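Local coordinates for centrosomal protein of 104 kDa (Homo sapiens, PDB 5LPH) that is required for building cilia and for the structural integrity of the ciliary tip, and contains a tubulin-binding TOG domain, at residues A[96-101]-A[138-143]; A[107-112]-A[146-151]. All coordinates share one frame; numbering follows the deposited sequence.

Interaction 1. Residues A[96-101]-A[138-143]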
loop_
_atom_site.group_PDB
_atom_site.type_symbol
_atom_site.label_atom_id
_atom_site.label_comp_id
_atom_site.label_asym_id
_atom_site.label_seq_id
_atom_site.Cartn_x
_atom_site.Cartn_y
_atom_site.Cartn_z
ATOM N N LEU A 96 15.317 -5.876 0.084
ATOM C CA LEU A 96 14.985 -7.188 -0.487
ATOM C C LEU A 96 13.478 -7.481 -0.495
ATOM O O LEU A 96 12.977 -8.047 -1.463
ATOM C CB LEU A 96 15.747 -8.312 0.225
ATOM C CG LEU A 96 17.262 -8.361 -0.002
ATOM C CD1 LEU A 96 17.850 -9.519 0.780
ATOM C CD2 LEU A 96 17.629 -8.493 -1.474
ATOM N N VAL A 97 12.769 -7.095 0.568
ATOM C CA VAL A 97 11.303 -7.214 0.613
ATOM C C VAL A 97 10.654 -6.467 -0.549
ATOM O O VAL A 97 9.786 -7.003 -1.233
ATOM C CB VAL A 97 10.735 -6.716 1.965
ATOM C CG1 VAL A 97 9.239 -6.401 1.893
ATOM C CG2 VAL A 97 11.002 -7.754 3.043
ATOM N N ARG A 98 11.110 -5.243 -0.783
ATOM C CA ARG A 98 10.592 -4.399 -1.862
ATOM C C ARG A 98 10.644 -5.069 -3.243
ATOM O O ARG A 98 9.703 -4.960 -4.022
ATOM C CB ARG A 98 11.362 -3.073 -1.886
ATOM C CG ARG A 98 10.868 -2.039 -2.878
ATOM C CD ARG A 98 11.748 -0.806 -2.832
ATOM N NE ARG A 98 11.594 0.020 -4.030
ATOM C CZ ARG A 98 10.695 0.991 -4.194
ATOM N NH1 ARG A 98 9.816 1.295 -3.236
ATOM N NH2 ARG A 98 10.672 1.674 -5.335
ATOM N N ARG A 99 11.745 -5.742 -3.550
ATOM C CA ARG A 99 11.877 -6.420 -4.843
ATOM C C ARG A 99 11.060 -7.729 -4.874
ATOM O O ARG A 99 10.389 -8.015 -5.868
ATOM C CB ARG A 99 13.350 -6.552 -5.239
ATOM C CG ARG A 99 14.215 -7.514 -4.458
ATOM C CD ARG A 99 15.572 -7.679 -5.125
ATOM N NE ARG A 99 15.576 -8.683 -6.202
ATOM C CZ ARG A 99 15.597 -8.441 -7.520
ATOM N NH1 ARG A 99 15.622 -7.204 -8.022
ATOM N NH2 ARG A 99 15.606 -9.473 -8.364
ATOM N N ALA A 100 11.032 -8.448 -3.753
ATOM C CA ALA A 100 10.253 -9.684 -3.634
ATOM C C ALA A 100 8.726 -9.492 -3.666
ATOM O O ALA A 100 8.002 -10.431 -4.001
ATOM C CB ALA A 100 10.650 -10.442 -2.381
ATOM N N ILE A 101 8.240 -8.294 -3.333
ATOM C CA ILE A 101 6.823 -7.957 -3.524
ATOM C C ILE A 101 6.422 -7.999 -5.008
ATOM O O ILE A 101 5.265 -8.275 -5.323
ATOM C CB ILE A 101 6.459 -6.601 -2.860
ATOM C CG1 ILE A 101 6.455 -6.761 -1.333
ATOM C CG2 ILE A 101 5.085 -6.112 -3.294
ATOM C CD1 ILE A 101 6.524 -5.456 -0.564
ATOM N N VAL A 138 7.170 1.256 5.688
ATOM C CA VAL A 138 5.901 1.549 5.040
ATOM C C VAL A 138 6.100 2.274 3.702
ATOM O O VAL A 138 5.528 1.860 2.690
ATOM C CB VAL A 138 4.976 2.342 5.993
ATOM C CG1 VAL A 138 3.752 2.871 5.267
ATOM C CG2 VAL A 138 4.549 1.455 7.153
ATOM N N GLU A 139 6.912 3.331 3.694
ATOM C CA GLU A 139 7.113 4.153 2.483
ATOM C C GLU A 139 7.783 3.405 1.329
ATOM O O GLU A 139 7.488 3.671 0.167
ATOM C CB GLU A 139 7.917 5.426 2.805
ATOM C CG GLU A 139 7.182 6.416 3.701
ATOM C CD GLU A 139 8.086 7.483 4.319
ATOM O OE1 GLU A 139 9.241 7.162 4.672
ATOM O OE2 GLU A 139 7.635 8.645 4.479
ATOM N N ARG A 140 8.690 2.487 1.650
ATOM C CA ARG A 140 9.394 1.705 0.627
ATOM C C ARG A 140 8.601 0.525 0.071
ATOM O O ARG A 140 8.930 0.059 -1.017
ATOM C CB ARG A 140 10.734 1.193 1.171
ATOM C CG ARG A 140 11.731 2.275 1.572
ATOM C CD ARG A 140 12.102 3.187 0.416
ATOM N NE ARG A 140 12.804 2.487 -0.658
ATOM C CZ ARG A 140 12.970 2.949 -1.901
ATOM N NH1 ARG A 140 12.460 4.121 -2.283
ATOM N NH2 ARG A 140 13.650 2.226 -2.782
ATOM N N THR A 141 7.586 0.045 0.799
ATOM C CA THR A 141 6.838 -1.162 0.414
ATOM C C THR A 141 5.407 -0.924 -0.053
ATOM O O THR A 141 4.963 -1.599 -0.982
ATOM C CB THR A 141 6.803 -2.196 1.552
ATOM O OG1 THR A 141 6.158 -1.640 2.701
ATOM C CG2 THR A 141 8.210 -2.634 1.911
ATOM N N ILE A 142 4.682 0.011 0.569
ATOM C CA ILE A 142 3.252 0.181 0.251
ATOM C C ILE A 142 2.983 0.562 -1.216
ATOM O O ILE A 142 2.076 -0.007 -1.821
ATOM C CB ILE A 142 2.482 1.119 1.254
ATOM C CG1 ILE A 142 0.978 1.183 0.960
ATOM C CG2 ILE A 142 2.895 2.580 1.190
ATOM C CD1 ILE A 142 0.263 -0.132 1.007
ATOM N N PRO A 143 3.778 1.487 -1.803
ATOM C CA PRO A 143 3.531 1.819 -3.216
ATOM C C PRO A 143 3.732 0.637 -4.176
ATOM O O PRO A 143 2.997 0.502 -5.153
ATOM C CB PRO A 143 4.557 2.929 -3.508
ATOM C CG PRO A 143 4.978 3.437 -2.173
ATOM C CD PRO A 143 4.946 2.228 -1.292
#
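The guanidinium groups of Arg98 and Arg140 lie flat on each other, their planes only 17° apart and their centres 3.8 Å apart. Arg140 NH2 sits over one face of the Arg98 group, displaced toward its rim, and is 3.3 Å from Arg98 NE; Arg98 CZ in turn lies over one face of the Arg140 group. Two donors of like charge lie close here; at the edge of the Arg98 group NH1 gives a hydrogen bond of 2.7 Å to Arg140 O, nearly in the guanidinium plane and tilted from the plane of the carbonyl. An extended chain from CG to NE carries Arg98 across to that carbonyl, whereas Arg140 doubles back, bent at chi2 and chi3, to lay its head over the Arg98 guanidinium. Deeper in, Thr141 CG2 meets Val97 CG1 at 3.9 Å, and Ile101 CD1 reaches Thr141 CB, while Thr141 OG1 bonds to Cys137 O in its own helix. Helix 83-100 thus packs against helix 131-147 through a buried aliphatic patch edged by arginines, a helix-to-helix contact of the HEAT-repeat solenoid that forms the TOG domain.

Interaction 2. Residues A[107-112]-A[146-151]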
loop_
_atom_site.group_PDB
_atom_site.type_symbol
_atom_site.label_atom_id
_atom_site.label_comp_id
_atom_site.label_asym_id
_atom_site.label_seq_id
_atom_site.Cartn_x
_atom_site.Cartn_y
_atom_site.Cartn_z
ATOM N N SER A 107 4.542 -17.981 -3.775
ATOM C CA SER A 107 5.212 -18.334 -2.505
ATOM C C SER A 107 6.279 -17.342 -2.062
ATOM O O SER A 107 6.460 -17.133 -0.867
ATOM C CB SER A 107 5.863 -19.711 -2.602
ATOM O OG SER A 107 4.877 -20.712 -2.632
ATOM N N VAL A 108 6.986 -16.758 -3.026
ATOM C CA VAL A 108 8.020 -15.763 -2.745
ATOM C C VAL A 108 7.350 -14.450 -2.326
ATOM O O VAL A 108 7.780 -13.829 -1.359
ATOM C CB VAL A 108 8.938 -15.520 -3.967
ATOM C CG1 VAL A 108 9.983 -14.451 -3.658
ATOM C CG2 VAL A 108 9.611 -16.820 -4.401
ATOM N N PHE A 109 6.318 -14.043 -3.072
ATOM C CA PHE A 109 5.483 -12.874 -2.744
ATOM C C PHE A 109 4.926 -12.967 -1.322
ATOM O O PHE A 109 5.039 -12.014 -0.552
ATOM C CB PHE A 109 4.348 -12.724 -3.781
ATOM C CG PHE A 109 3.244 -11.773 -3.381
ATOM C CD1 PHE A 109 3.443 -10.396 -3.408
ATOM C CD2 PHE A 109 1.991 -12.256 -3.017
ATOM C CE1 PHE A 109 2.424 -9.522 -3.057
ATOM C CE2 PHE A 109 0.964 -11.385 -2.669
ATOM C CZ PHE A 109 1.184 -10.015 -2.688
ATOM N N GLN A 110 4.376 -14.129 -0.975
ATOM C CA GLN A 110 3.818 -14.375 0.364
ATOM C C GLN A 110 4.860 -14.360 1.489
ATOM O O GLN A 110 4.599 -13.833 2.575
ATOM C CB GLN A 110 3.039 -15.697 0.387
ATOM C CG GLN A 110 1.585 -15.543 -0.055
ATOM C CD GLN A 110 0.948 -16.821 -0.581
ATOM O OE1 GLN A 110 0.057 -16.785 -1.443
ATOM N NE2 GLN A 110 1.402 -17.959 -0.074
ATOM N N ALA A 111 6.032 -14.937 1.226
ATOM C CA ALA A 111 7.139 -14.914 2.187
ATOM C C ALA A 111 7.636 -13.492 2.454
ATOM O O ALA A 111 8.032 -13.187 3.571
ATOM C CB ALA A 111 8.290 -15.797 1.713
ATOM N N SER A 112 7.611 -12.631 1.436
ATOM C CA SER A 112 8.003 -11.226 1.607
ATOM C C SER A 112 7.033 -10.462 2.525
ATOM O O SER A 112 7.469 -9.618 3.305
ATOM C CB SER A 112 8.136 -10.510 0.259
ATOM O OG SER A 112 6.875 -10.104 -0.253
ATOM N N LEU A 146 0.763 -1.674 -3.706
ATOM C CA LEU A 146 -0.405 -1.141 -4.433
ATOM C C LEU A 146 -0.396 -1.489 -5.920
ATOM O O LEU A 146 -1.460 -1.706 -6.489
ATOM C CB LEU A 146 -0.545 0.380 -4.281
ATOM C CG LEU A 146 -1.272 0.907 -3.040
ATOM C CD1 LEU A 146 -1.092 2.419 -2.974
ATOM C CD2 LEU A 146 -2.752 0.538 -3.043
ATOM N N THR A 147 0.781 -1.522 -6.545
ATOM C CA THR A 147 0.898 -1.996 -7.934
ATOM C C THR A 147 0.424 -3.451 -8.092
ATOM O O THR A 147 -0.212 -3.774 -9.092
ATOM C CB THR A 147 2.322 -1.863 -8.516
ATOM O OG1 THR A 147 3.256 -2.512 -7.655
ATOM C CG2 THR A 147 2.704 -0.402 -8.690
ATOM N N ARG A 148 0.697 -4.304 -7.099
ATOM C CA ARG A 148 0.204 -5.692 -7.109
ATOM C C ARG A 148 -1.317 -5.841 -6.932
ATOM O O ARG A 148 -1.854 -6.919 -7.204
ATOM C CB ARG A 148 0.914 -6.565 -6.054
ATOM C CG ARG A 148 2.433 -6.711 -6.172
ATOM C CD ARG A 148 2.955 -7.028 -7.570
ATOM N NE ARG A 148 2.443 -8.278 -8.148
ATOM C CZ ARG A 148 2.924 -9.509 -7.933
ATOM N NH1 ARG A 148 3.943 -9.736 -7.109
ATOM N NH2 ARG A 148 2.363 -10.542 -8.552
ATOM N N THR A 149 -2.012 -4.796 -6.466
ATOM C CA THR A 149 -3.481 -4.800 -6.457
ATOM C C THR A 149 -4.082 -4.559 -7.855
ATOM O O THR A 149 -5.298 -4.635 -8.012
ATOM C CB THR A 149 -4.090 -3.793 -5.451
ATOM O OG1 THR A 149 -3.772 -2.453 -5.835
ATOM C CG2 THR A 149 -3.600 -4.034 -4.033
ATOM N N GLY A 150 -3.251 -4.238 -8.849
ATOM C CA GLY A 150 -3.651 -4.279 -10.260
ATOM C C GLY A 150 -3.222 -5.529 -11.027
ATOM O O GLY A 150 -3.205 -5.515 -12.253
ATOM N N ASP A 151 -2.900 -6.613 -10.319
ATOM C CA ASP A 151 -2.461 -7.867 -10.947
ATOM C C ASP A 151 -3.620 -8.525 -11.702
ATOM O O ASP A 151 -4.789 -8.262 -11.403
ATOM C CB ASP A 151 -1.922 -8.835 -9.877
ATOM C CG ASP A 151 -0.978 -9.884 -10.440
ATOM O OD1 ASP A 151 0.221 -9.569 -10.609
ATOM O OD2 ASP A 151 -1.421 -11.030 -10.679
#
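Phe109 and Arg148 mark the closest approach of the two backbones, yet their CA atoms are still 9.9 Å apart, so side chains alone span the gap. Residues 107-112 form regular helix, with Ala111 N bonded to Ser107 O and Ser112 N to Val108 O. In 146-151 the helix gives way to a turn: Thr149 N and Gly150 N each reach back three residues, to Leu146 O and Thr147 O, before the chain extends at Asp151 (psi 157°). Leu146 O is gripped twice, by Thr149 N and by Thr149 OG1. Ser112 OG similarly bonds to Phe109 O, 2.7 Å away.

Both bridging side chains leave their backbones toward the opposite segment and slide past each other in opposite directions. Phe109 has CG anti to its backbone nitrogen (chi1 166°), which carries the ring out to Arg148. There CD1 meets Arg148 NH1 at 3.8 Å, and CE1 lies 4.2 Å from Arg148 CG. Ring and guanidinium planes stand 57° apart, and with Arg148 CZ 5.1 Å from the ring centroid any cation-pi attraction is weak at most. Hydrogen bonds fix the Arg148 head instead: NH2 makes a salt bridge of 3.1 Å to Asp151 OD1, in the guanidinium plane but from above the carboxylate, and NH1 donates to Ile101 O. Asp151 OD2 accepts from Ser153 N, which anchors the carboxylate as well.

The pair joins the early turns of helix 106-126 to the end of helix 131-147. Behind Phe109, Val108 packs on Leu67 of helix 60-76; beyond Arg148, which touches Leu156, Thr149 touches Ala160, both partners on helix 154-169. The contact therefore has helix 60-76 on the side of helix 106-126 and helix 154-169 on the side of helix 131-147.

Interactions 1 and 2 have centres 10 Å apart and share helix 131-147, which meets the end of helix 83-100 in the first and the start of helix 106-126 in the second. Their segments alternate along the chain, and helices 83-100 and 106-126, which follow each other, both meet helix 131-147. The joint is Ile101: its O atom is 2.7 Å from Arg148 NH1, a probable hydrogen bond, and 3.4 Å from Phe109 CD1, while its CG1 packs 3.5 Å from Ser112 OG. Nearby, Ala100 CB touches Ser112 CB at 3.6 Å. Together the two contacts join helices 83-100, 106-126 and 131-147, consecutive in the TOG domain.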